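Local coordinates for protein gene activator AphA (Vibrio cholerae, PDB 1YG2) that activates virulence gene expression in Vibrio cholerae as a winged helix transcription factor, probably binding DNA as a PadR-like dimer, at residues Q114-V119 with E170-L175; K124-Y129 with V160-I165. One frame throughout, in Å; residues are numbered along the deposited sequence.

Interaction 1. Residues Q114-V119 with E170-L175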
ATOM      1  N   GLN A 114       0.780   7.183 -18.173  1.00 66.53           N
ATOM      2  CA  GLN A 114      -0.007   6.449 -17.195  1.00 67.45           C
ATOM      3  C   GLN A 114       0.210   7.039 -15.801  1.00 65.61           C
ATOM      4  O   GLN A 114      -0.679   7.004 -14.954  1.00 65.46           O
ATOM      5  CB  GLN A 114       0.379   4.967 -17.209  1.00 70.41           C
ATOM      6  CG  GLN A 114      -0.001   4.250 -18.505  1.00 76.08           C
ATOM      7  CD  GLN A 114       0.514   2.818 -18.574  1.00 78.61           C
ATOM      8  OE1 GLN A 114       0.247   2.000 -17.690  1.00 79.65           O
ATOM      9  NE2 GLN A 114       1.253   2.509 -19.636  1.00 80.67           N
ATOM     10  N   LEU A 115       1.398   7.591 -15.574  1.00 63.86           N
ATOM     11  CA  LEU A 115       1.726   8.187 -14.286  1.00 61.43           C
ATOM     12  C   LEU A 115       1.020   9.538 -14.159  1.00 61.47           C
ATOM     13  O   LEU A 115       0.293   9.783 -13.195  1.00 58.91           O
ATOM     14  CB  LEU A 115       3.243   8.366 -14.165  1.00 58.64           C
ATOM     15  CG  LEU A 115       3.828   8.691 -12.789  1.00 57.93           C
ATOM     16  CD1 LEU A 115       3.488   7.586 -11.801  1.00 57.32           C
ATOM     17  CD2 LEU A 115       5.332   8.841 -12.903  1.00 56.83           C
ATOM     18  N   ALA A 116       1.235  10.407 -15.143  1.00 62.24           N
ATOM     19  CA  ALA A 116       0.618  11.728 -15.145  1.00 64.31           C
ATOM     20  C   ALA A 116      -0.889  11.589 -14.973  1.00 64.84           C
ATOM     21  O   ALA A 116      -1.525  12.396 -14.295  1.00 64.99           O
ATOM     22  CB  ALA A 116       0.935  12.452 -16.445  1.00 63.96           C
ATOM     23  N   GLU A 117      -1.455  10.556 -15.583  1.00 65.15           N
ATOM     24  CA  GLU A 117      -2.884  10.322 -15.472  1.00 67.09           C
ATOM     25  C   GLU A 117      -3.292  10.032 -14.034  1.00 67.02           C
ATOM     26  O   GLU A 117      -4.193  10.677 -13.506  1.00 67.85           O
ATOM     27  CB  GLU A 117      -3.315   9.148 -16.348  1.00 70.16           C
ATOM     28  CG  GLU A 117      -4.756   8.730 -16.093  1.00 74.09           C
ATOM     29  CD  GLU A 117      -4.903   7.237 -15.875  1.00 77.16           C
ATOM     30  OE1 GLU A 117      -3.883   6.581 -15.567  1.00 78.08           O
ATOM     31  OE2 GLU A 117      -6.039   6.724 -16.001  1.00 78.85           O
ATOM     32  N   LEU A 118      -2.634   9.062 -13.403  1.00 66.00           N
ATOM     33  CA  LEU A 118      -2.967   8.700 -12.028  1.00 66.11           C
ATOM     34  C   LEU A 118      -2.670   9.800 -11.009  1.00 64.34           C
ATOM     35  O   LEU A 118      -3.203   9.790  -9.897  1.00 64.34           O
ATOM     36  CB  LEU A 118      -2.248   7.406 -11.622  1.00 67.30           C
ATOM     37  CG  LEU A 118      -2.899   6.091 -12.077  1.00 68.70           C
ATOM     38  CD1 LEU A 118      -2.104   4.915 -11.539  1.00 69.03           C
ATOM     39  CD2 LEU A 118      -4.333   6.011 -11.567  1.00 69.62           C
ATOM     40  N   VAL A 119      -1.822  10.748 -11.381  1.00 61.86           N
ATOM     41  CA  VAL A 119      -1.506  11.832 -10.474  1.00 62.07           C
ATOM     42  C   VAL A 119      -2.708  12.766 -10.402  1.00 62.02           C
ATOM     43  O   VAL A 119      -3.111  13.194  -9.319  1.00 60.10           O
ATOM     44  CB  VAL A 119      -0.273  12.626 -10.944  1.00 61.96           C
ATOM     45  CG1 VAL A 119      -0.002  13.769  -9.994  1.00 62.76           C
ATOM     46  CG2 VAL A 119       0.937  11.716 -10.998  1.00 63.58           C
ATOM     47  N   GLU A 170       8.029  14.134  -8.664  1.00 46.05           N
ATOM     48  CA  GLU A 170       9.483  14.028  -8.733  1.00 45.89           C
ATOM     49  C   GLU A 170       9.898  13.115  -9.877  1.00 46.34           C
ATOM     50  O   GLU A 170      10.866  13.392 -10.581  1.00 46.16           O
ATOM     51  CB  GLU A 170      10.059  13.496  -7.422  1.00 45.16           C
ATOM     52  CG  GLU A 170      10.127  14.532  -6.334  1.00 43.31           C
ATOM     53  CD  GLU A 170      10.948  14.073  -5.152  1.00 45.01           C
ATOM     54  OE1 GLU A 170      12.026  13.475  -5.358  1.00 43.74           O
ATOM     55  OE2 GLU A 170      10.523  14.325  -4.012  1.00 44.39           O
ATOM     56  N   VAL A 171       9.165  12.024 -10.058  1.00 46.23           N
ATOM     57  CA  VAL A 171       9.471  11.096 -11.134  1.00 47.92           C
ATOM     58  C   VAL A 171       9.202  11.773 -12.469  1.00 49.68           C
ATOM     59  O   VAL A 171      10.036  11.741 -13.371  1.00 50.35           O
ATOM     60  CB  VAL A 171       8.606   9.829 -11.052  1.00 46.19           C
ATOM     61  CG1 VAL A 171       8.844   8.962 -12.284  1.00 45.25           C
ATOM     62  CG2 VAL A 171       8.933   9.058  -9.778  1.00 43.84           C
ATOM     63  N   LEU A 172       8.027  12.387 -12.583  1.00 52.29           N
ATOM     64  CA  LEU A 172       7.631  13.076 -13.808  1.00 54.06           C
ATOM     65  C   LEU A 172       8.690  14.064 -14.257  1.00 55.74           C
ATOM     66  O   LEU A 172       8.892  14.259 -15.454  1.00 57.32           O
ATOM     67  CB  LEU A 172       6.294  13.787 -13.600  1.00 53.44           C
ATOM     68  CG  LEU A 172       5.143  12.806 -13.378  1.00 53.57           C
ATOM     69  CD1 LEU A 172       3.860  13.548 -13.089  1.00 54.16           C
ATOM     70  CD2 LEU A 172       4.984  11.935 -14.611  1.00 56.37           C
ATOM     71  N   ALA A 173       9.376  14.673 -13.295  1.00 57.25           N
ATOM     72  CA  ALA A 173      10.426  15.632 -13.606  1.00 59.73           C
ATOM     73  C   ALA A 173      11.646  14.925 -14.180  1.00 62.45           C
ATOM     74  O   ALA A 173      12.155  15.312 -15.229  1.00 63.76           O
ATOM     75  CB  ALA A 173      10.815  16.405 -12.359  1.00 58.67           C
ATOM     76  N   GLU A 174      12.115  13.892 -13.488  1.00 64.58           N
ATOM     77  CA  GLU A 174      13.280  13.141 -13.937  1.00 67.83           C
ATOM     78  C   GLU A 174      13.086  12.570 -15.331  1.00 68.76           C
ATOM     79  O   GLU A 174      14.025  12.508 -16.125  1.00 69.25           O
ATOM     80  CB  GLU A 174      13.580  11.993 -12.972  1.00 68.91           C
ATOM     81  CG  GLU A 174      14.004  12.424 -11.582  1.00 72.42           C
ATOM     82  CD  GLU A 174      15.276  13.245 -11.581  1.00 74.25           C
ATOM     83  OE1 GLU A 174      16.260  12.836 -12.234  1.00 74.64           O
ATOM     84  OE2 GLU A 174      15.290  14.302 -10.919  1.00 77.80           O
ATOM     85  N   LEU A 175      11.866  12.142 -15.625  1.00 70.36           N
ATOM     86  CA  LEU A 175      11.570  11.565 -16.927  1.00 73.72           C
ATOM     87  C   LEU A 175      11.737  12.574 -18.068  1.00 76.58           C
ATOM     88  O   LEU A 175      11.631  12.214 -19.242  1.00 78.52           O
ATOM     89  CB  LEU A 175      10.157  10.962 -16.925  1.00 72.09           C
ATOM     90  CG  LEU A 175      10.028   9.659 -16.116  1.00 71.06           C
ATOM     91  CD1 LEU A 175       8.579   9.225 -16.019  1.00 69.83           C
ATOM     92  CD2 LEU A 175      10.861   8.571 -16.775  1.00 69.55           C
TER
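Leu115 and Leu172 meet where two long antiparallel helices of the C-terminal domain, 108-136 and 145-177, lie side by side, their local axes 10.5 Å apart and their directions 151° from each other. Leu172 carries most of the contact from its side, touching Leu115, Ala116 and Val119. Its CD2 methyl comes within 3.6 Å of Leu115 CD2 as the two leucines pass at a slant, and the same methyl rests 4.1 Å from the backbone N of Ala116. The small alanine suits this place because the leucine methyl can come down beside the backbone of the first helix, where Ala116 CA and Leu172 CA stand 7.3 Å apart. The other branch of Leu172 meets Val119 tip to tip, with CD1 4.0 Å from Val119 CG2. On the opposite helix, Leu115 has CG anti to its backbone N (chi1 -167°), and its CD2 methyl also touches Val171 CG1 at 3.6 Å, the two side chains crossing at about a right angle. No hydrogen bond spans the segments; leucine and valine present methyls without a polar atom that would need a partner. Trp164, about two turns before Leu172, touches Leu115 and Val119, and Leu100 of helix 95-101 packs on Val171. Two long consecutive helices, antiparallel and joined by apolar side chains, form a helical hairpin, here in the virulence activator C-terminal family region.

Interaction 2. Residues K124-Y129 with V160-I165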
ATOM      1  N   LYS A 124      -7.487  14.819  -7.592  1.00 47.91           N
ATOM      2  CA  LYS A 124      -8.929  14.957  -7.450  1.00 50.76           C
ATOM      3  C   LYS A 124      -9.377  14.292  -6.156  1.00 49.70           C
ATOM      4  O   LYS A 124     -10.212  14.819  -5.436  1.00 50.52           O
ATOM      5  CB  LYS A 124      -9.669  14.294  -8.619  1.00 53.12           C
ATOM      6  CG  LYS A 124      -9.436  14.933  -9.973  1.00 59.20           C
ATOM      7  CD  LYS A 124     -10.323  14.303 -11.045  1.00 63.26           C
ATOM      8  CE  LYS A 124     -10.057  12.804 -11.194  1.00 66.81           C
ATOM      9  NZ  LYS A 124     -10.902  12.180 -12.257  1.00 69.68           N
ATOM     10  N   LEU A 125      -8.827  13.118  -5.876  1.00 49.20           N
ATOM     11  CA  LEU A 125      -9.183  12.384  -4.671  1.00 48.63           C
ATOM     12  C   LEU A 125      -8.760  13.144  -3.411  1.00 46.71           C
ATOM     13  O   LEU A 125      -9.480  13.152  -2.416  1.00 46.87           O
ATOM     14  CB  LEU A 125      -8.529  11.003  -4.695  1.00 50.28           C
ATOM     15  CG  LEU A 125      -9.044   9.979  -3.686  1.00 52.27           C
ATOM     16  CD1 LEU A 125     -10.547   9.779  -3.876  1.00 53.14           C
ATOM     17  CD2 LEU A 125      -8.297   8.661  -3.874  1.00 53.54           C
ATOM     18  N   VAL A 126      -7.599  13.789  -3.451  1.00 44.43           N
ATOM     19  CA  VAL A 126      -7.124  14.540  -2.293  1.00 43.53           C
ATOM     20  C   VAL A 126      -8.039  15.730  -2.045  1.00 43.78           C
ATOM     21  O   VAL A 126      -8.392  16.029  -0.905  1.00 43.56           O
ATOM     22  CB  VAL A 126      -5.669  15.032  -2.501  1.00 43.37           C
ATOM     23  CG1 VAL A 126      -5.306  16.081  -1.461  1.00 43.13           C
ATOM     24  CG2 VAL A 126      -4.714  13.851  -2.396  1.00 42.11           C
ATOM     25  N   ALA A 127      -8.432  16.396  -3.126  1.00 44.64           N
ATOM     26  CA  ALA A 127      -9.320  17.549  -3.041  1.00 44.85           C
ATOM     27  C   ALA A 127     -10.629  17.135  -2.395  1.00 45.10           C
ATOM     28  O   ALA A 127     -11.160  17.832  -1.528  1.00 45.16           O
ATOM     29  CB  ALA A 127      -9.578  18.112  -4.437  1.00 46.96           C
ATOM     30  N   HIS A 128     -11.142  15.989  -2.829  1.00 46.37           N
ATOM     31  CA  HIS A 128     -12.386  15.427  -2.318  1.00 48.25           C
ATOM     32  C   HIS A 128     -12.311  15.238  -0.803  1.00 47.99           C
ATOM     33  O   HIS A 128     -13.189  15.678  -0.053  1.00 46.79           O
ATOM     34  CB  HIS A 128     -12.640  14.079  -3.000  1.00 51.70           C
ATOM     35  CG  HIS A 128     -13.746  13.278  -2.383  1.00 56.52           C
ATOM     36  ND1 HIS A 128     -15.063  13.682  -2.405  1.00 59.03           N
ATOM     37  CD2 HIS A 128     -13.730  12.084  -1.742  1.00 58.40           C
ATOM     38  CE1 HIS A 128     -15.812  12.772  -1.806  1.00 60.15           C
ATOM     39  NE2 HIS A 128     -15.027  11.791  -1.395  1.00 60.01           N
ATOM     40  N   TYR A 129     -11.247  14.581  -0.361  1.00 47.13           N
ATOM     41  CA  TYR A 129     -11.051  14.314   1.053  1.00 46.32           C
ATOM     42  C   TYR A 129     -10.880  15.597   1.857  1.00 44.01           C
ATOM     43  O   TYR A 129     -11.376  15.702   2.969  1.00 41.13           O
ATOM     44  CB  TYR A 129      -9.855  13.373   1.221  1.00 48.94           C
ATOM     45  CG  TYR A 129     -10.174  11.952   0.794  1.00 53.54           C
ATOM     46  CD1 TYR A 129      -9.182  11.097   0.303  1.00 56.33           C
ATOM     47  CD2 TYR A 129     -11.475  11.456   0.902  1.00 55.69           C
ATOM     48  CE1 TYR A 129      -9.484   9.780  -0.076  1.00 57.52           C
ATOM     49  CE2 TYR A 129     -11.787  10.150   0.533  1.00 58.28           C
ATOM     50  CZ  TYR A 129     -10.791   9.320   0.045  1.00 58.95           C
ATOM     51  OH  TYR A 129     -11.120   8.029  -0.315  1.00 62.79           O
ATOM     52  N   VAL A 160      -1.029   9.989   2.902  1.00 38.18           N
ATOM     53  CA  VAL A 160      -0.345   9.042   2.040  1.00 40.00           C
ATOM     54  C   VAL A 160      -0.476   9.440   0.579  1.00 41.20           C
ATOM     55  O   VAL A 160       0.524   9.559  -0.136  1.00 42.85           O
ATOM     56  CB  VAL A 160      -0.901   7.621   2.231  1.00 42.42           C
ATOM     57  CG1 VAL A 160      -0.286   6.683   1.213  1.00 44.69           C
ATOM     58  CG2 VAL A 160      -0.592   7.134   3.631  1.00 42.90           C
ATOM     59  N   ARG A 161      -1.711   9.656   0.145  1.00 40.99           N
ATOM     60  CA  ARG A 161      -1.979  10.043  -1.233  1.00 42.99           C
ATOM     61  C   ARG A 161      -1.179  11.289  -1.599  1.00 42.02           C
ATOM     62  O   ARG A 161      -0.628  11.383  -2.694  1.00 39.29           O
ATOM     63  CB  ARG A 161      -3.468  10.317  -1.415  1.00 47.55           C
ATOM     64  CG  ARG A 161      -3.934  10.169  -2.834  1.00 55.43           C
ATOM     65  CD  ARG A 161      -3.849   8.719  -3.249  1.00 62.38           C
ATOM     66  NE  ARG A 161      -4.478   8.502  -4.545  1.00 68.43           N
ATOM     67  CZ  ARG A 161      -4.820   7.310  -5.011  1.00 69.27           C
ATOM     68  NH1 ARG A 161      -4.592   6.224  -4.283  1.00 71.21           N
ATOM     69  NH2 ARG A 161      -5.393   7.203  -6.202  1.00 71.62           N
ATOM     70  N   GLN A 162      -1.117  12.245  -0.676  1.00 42.17           N
ATOM     71  CA  GLN A 162      -0.365  13.475  -0.908  1.00 43.06           C
ATOM     72  C   GLN A 162       1.112  13.153  -1.058  1.00 42.03           C
ATOM     73  O   GLN A 162       1.809  13.738  -1.888  1.00 43.78           O
ATOM     74  CB  GLN A 162      -0.558  14.450   0.251  1.00 44.76           C
ATOM     75  CG  GLN A 162      -1.826  15.291   0.155  1.00 49.39           C
ATOM     76  CD  GLN A 162      -2.018  16.214   1.355  1.00 53.32           C
ATOM     77  OE1 GLN A 162      -2.654  17.263   1.250  1.00 58.10           O
ATOM     78  NE2 GLN A 162      -1.484  15.815   2.505  1.00 53.40           N
ATOM     79  N   ALA A 163       1.590  12.216  -0.249  1.00 40.32           N
ATOM     80  CA  ALA A 163       2.986  11.830  -0.321  1.00 39.72           C
ATOM     81  C   ALA A 163       3.252  11.174  -1.673  1.00 37.77           C
ATOM     82  O   ALA A 163       4.281  11.407  -2.291  1.00 34.91           O
ATOM     83  CB  ALA A 163       3.329  10.868   0.818  1.00 41.70           C
ATOM     84  N   TRP A 164       2.312  10.361  -2.138  1.00 37.70           N
ATOM     85  CA  TRP A 164       2.495   9.689  -3.418  1.00 38.96           C
ATOM     86  C   TRP A 164       2.514  10.686  -4.587  1.00 39.39           C
ATOM     87  O   TRP A 164       3.269  10.517  -5.552  1.00 37.16           O
ATOM     88  CB  TRP A 164       1.397   8.652  -3.634  1.00 38.75           C
ATOM     89  CG  TRP A 164       1.630   7.838  -4.853  1.00 42.14           C
ATOM     90  CD1 TRP A 164       2.354   6.678  -4.949  1.00 40.08           C
ATOM     91  CD2 TRP A 164       1.178   8.142  -6.178  1.00 43.83           C
ATOM     92  NE1 TRP A 164       2.377   6.244  -6.254  1.00 41.09           N
ATOM     93  CE2 TRP A 164       1.666   7.121  -7.028  1.00 42.26           C
ATOM     94  CE3 TRP A 164       0.411   9.178  -6.727  1.00 46.69           C
ATOM     95  CZ2 TRP A 164       1.408   7.107  -8.402  1.00 44.51           C
ATOM     96  CZ3 TRP A 164       0.154   9.161  -8.098  1.00 50.89           C
ATOM     97  CH2 TRP A 164       0.652   8.130  -8.919  1.00 49.29           C
ATOM     98  N   ILE A 165       1.684  11.723  -4.492  1.00 38.55           N
ATOM     99  CA  ILE A 165       1.628  12.766  -5.517  1.00 37.56           C
ATOM    100  C   ILE A 165       2.960  13.507  -5.538  1.00 38.15           C
ATOM    101  O   ILE A 165       3.505  13.812  -6.596  1.00 37.48           O
ATOM    102  CB  ILE A 165       0.513  13.781  -5.214  1.00 36.22           C
ATOM    103  CG1 ILE A 165      -0.850  13.099  -5.341  1.00 34.94           C
ATOM    104  CG2 ILE A 165       0.660  14.998  -6.137  1.00 36.67           C
ATOM    105  CD1 ILE A 165      -2.018  13.979  -4.944  1.00 38.69           C
TER
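Val126 faces helix 145-177 with both methyls engaged, and three side chains of segment 160-165 are arranged around it. CG1, anti to the backbone N (chi1 166°), meets Gln162 chiefly through CG, 3.9 Å away, with OE1 also close by; the glutamine chain crosses the valine at about a right angle. CG2 serves two neighbours: Ile165 CD1 at 3.7 Å and Arg161 CG at 3.8 Å, both side chains slanting across the valine. A compact, beta-branched residue fits well here, because its two methyls spread to different partners close to the backbone; Val126 CA and Arg161 CA are 6.9 Å apart. Leu125 meets the far end of Arg161. The arginine chain has CG anti to its backbone N and turns at the next bond (chi2 68°), and its guanidinium presents a face to Leu125 CD2. That methyl stands 3.7 Å above the plane, offset toward the rim, and is 3.9 Å from Arg161 NE. The two side chains cross at about a right angle. Beyond the segments, Leu158 also packs on Val126, Ser122 touches Arg161 and Ile165, and His89 of the second subunit packs on Arg161. No hydrogen bond or salt bridge joins the two segments, so cohesion between them comes from van der Waals contact. The methylenes of Arg161 and Gln162 act largely as apolar surface, while a methyl over the guanidinium face makes a dispersion contact with the flat group and uses none of its N-H groups in bonding across the segments.

How the interactions relate
Both contacts join helix 108-136 to helix 145-177, at points whose centres lie about 15 Å apart, and interaction 2 is nested inside the chain segment closed by interaction 1. Interaction 1 is the more buried and its side-chain contacts are purely aliphatic; interaction 2, nearer the centre of the chain, is partly buried and mixes valine, leucine and isoleucine with the largely apolar portions of arginine and glutamine. The two contacts touch each other: Leu118 O is 3.9 Å from Trp164 CZ3, and Val119 CG1 is 4.1 Å from Ile165 CG2. The second subunit approaches both, through a salt bridge from its Arg155 to Glu170 and an edge-to-face contact of its His89 with Trp164.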